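Local structure of putative type VI secretion protein (Escherichia coli, 6SJL) at the interface of chains A and B. The protein forms the VgrG spike at the tip of the type VI secretion system and carries the Tle1 phospholipase effector bound to it. Coordinates in Å, arbitrary orientation; residue numbers count along the deposited sequence, not the author numbering. Chains: chain A, Putative type VI secretion protein; chain B, Putative type VI secretion protein.

The interface of chains A and B. Residues chain A 778-779, 819, 821-822, 824-826; chain B 14-17, 20.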
# COMPACT_ATOMS: atom_id res chain seq x y z
N GLY A 778 -26.69 -53.10 16.15
CA GLY A 778 -26.70 -54.46 15.65
C GLY A 778 -28.11 -54.95 15.38
O GLY A 778 -29.08 -54.40 15.89
N GLY A 779 -28.21 -56.00 14.57
CA GLY A 779 -29.49 -56.52 14.14
C GLY A 779 -29.63 -56.49 12.64
O GLY A 779 -29.35 -55.47 12.00
N VAL A 819 -27.89 -52.71 12.02
CA VAL A 819 -28.55 -51.44 12.27
C VAL A 819 -28.16 -50.98 13.67
O VAL A 819 -27.89 -51.80 14.55
CB VAL A 819 -30.08 -51.55 12.12
CG1 VAL A 819 -30.44 -52.09 10.75
CG2 VAL A 819 -30.66 -52.45 13.22
N THR A 821 -29.66 -47.65 14.95
CA THR A 821 -30.56 -46.69 15.58
C THR A 821 -31.36 -47.41 16.66
O THR A 821 -31.52 -48.64 16.62
CB THR A 821 -31.48 -46.03 14.55
OG1 THR A 821 -32.55 -46.92 14.23
CG2 THR A 821 -30.71 -45.68 13.29
N SER A 822 -31.84 -46.64 17.63
CA SER A 822 -32.12 -47.19 18.95
C SER A 822 -33.11 -48.35 18.92
O SER A 822 -32.72 -49.50 19.13
CB SER A 822 -32.63 -46.09 19.88
OG SER A 822 -33.67 -45.34 19.29
N PRO A 824 -36.18 -48.81 16.21
CA PRO A 824 -37.27 -48.76 15.23
C PRO A 824 -37.70 -50.15 14.80
O PRO A 824 -37.10 -51.14 15.23
CB PRO A 824 -36.65 -47.97 14.07
CG PRO A 824 -35.21 -48.33 14.14
CD PRO A 824 -34.87 -48.82 15.54
N SER A 825 -38.70 -50.24 13.94
CA SER A 825 -39.10 -51.50 13.32
C SER A 825 -38.63 -51.44 11.86
O SER A 825 -39.26 -50.79 11.02
CB SER A 825 -40.61 -51.71 13.43
OG SER A 825 -41.00 -52.96 12.88
N VAL A 826 -37.52 -52.11 11.58
CA VAL A 826 -36.87 -52.04 10.28
C VAL A 826 -37.59 -52.93 9.27
O VAL A 826 -38.22 -53.93 9.63
CB VAL A 826 -35.38 -52.41 10.40
CG1 VAL A 826 -34.73 -51.62 11.53
CG2 VAL A 826 -35.20 -53.90 10.60
N HIS B 14 -38.91 -56.29 11.39
CA HIS B 14 -38.03 -56.64 12.49
C HIS B 14 -37.73 -55.38 13.29
O HIS B 14 -37.59 -54.30 12.73
CB HIS B 14 -36.73 -57.29 12.00
CG HIS B 14 -35.72 -57.53 13.09
ND1 HIS B 14 -35.88 -58.50 14.05
CD2 HIS B 14 -34.54 -56.93 13.36
CE1 HIS B 14 -34.85 -58.49 14.86
NE2 HIS B 14 -34.02 -57.54 14.47
N LYS B 15 -37.65 -55.55 14.60
CA LYS B 15 -37.39 -54.46 15.53
C LYS B 15 -35.99 -54.62 16.11
O LYS B 15 -35.37 -55.69 16.02
CB LYS B 15 -38.44 -54.44 16.65
CG LYS B 15 -38.44 -53.19 17.51
CD LYS B 15 -39.54 -53.24 18.55
CE LYS B 15 -40.93 -53.09 17.92
NZ LYS B 15 -41.14 -51.74 17.34
N THR B 16 -35.48 -53.54 16.70
CA THR B 16 -34.11 -53.50 17.20
C THR B 16 -34.11 -53.39 18.72
O THR B 16 -34.93 -52.67 19.30
CB THR B 16 -33.35 -52.31 16.60
OG1 THR B 16 -33.32 -52.45 15.17
CG2 THR B 16 -31.91 -52.26 17.13
N SER B 17 -33.20 -54.13 19.34
CA SER B 17 -32.93 -54.02 20.77
C SER B 17 -31.44 -54.31 20.97
O SER B 17 -30.67 -54.33 20.00
CB SER B 17 -33.84 -54.96 21.57
OG SER B 17 -33.48 -56.32 21.38
N ASN B 20 -29.01 -57.82 19.38
CA ASN B 20 -28.21 -57.80 18.16
C ASN B 20 -28.22 -59.16 17.45
O ASN B 20 -27.19 -59.78 17.21
CB ASN B 20 -26.77 -57.37 18.45
CG ASN B 20 -26.69 -56.08 19.24
OD1 ASN B 20 -26.15 -56.06 20.34
ND2 ASN B 20 -27.26 -55.01 18.69
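B:Thr16 sits at the centre of the apolar part of this VgrG–Tle1 interface. Its side chain lies among A:Val819, A:Pro824, A:Val826 and the backbone carbonyls of A:Thr821 and A:Ser822. The hydroxyl OG1 lies beside its own backbone N, chi1 -59°, and faces valine methyls: A:Val819 CG2 is 3.3 Å from B:Thr16 OG1. A:Val826 CG1 touches the same hydroxyl, the two side chains crossing at about a right angle. The methyl CG2 of B:Thr16 is anti to the backbone N. The loop carbonyls meet it from the flank, about square to the CB–CG2 bond, with A:Ser822 O 3.5 Å from B:Thr16 CG2. On another flank the ring carbon A:Pro824 CD packs obliquely against B:Thr16 CB at 4.0 Å.

A:Val826 and B:His14 lie side by side and point the same way. B:His14 CB packs on A:Val826 CG2. With CG anti to the backbone N, chi1 174°, the ring atom CD2 of B:His14 comes alongside the same methyl. A:Val826 CG2 holds the crowded position between the backbone N and the carbonyl carbon.

Backbone pairing carries the polar part. Strand 13-15 of Tle1 joins strand 825-830 of VgrG as an antiparallel neighbour, extending its sheet across the chains. A:Val826 N donates to B:His14 O, nearly along the C=O axis. B:His14 N returns a bond of 3.0 Å to A:Val826 O, in the carbonyl plane. A weak bond continues the pairing from B:Thr16 N to A:Pro824 O. The aliphatic start of B:Lys15 lies alongside, with CG 3.3 Å from A:Pro824 O. Its chain then bends at chi3 and chi4, bringing NZ toward A:Ser825 CB.

At the far rim, the amide of B:Asn20 packs against A:Gly778. A weak hydrogen bond of 3.4 Å runs from B:Asn20 ND2 to A:Gly778 O.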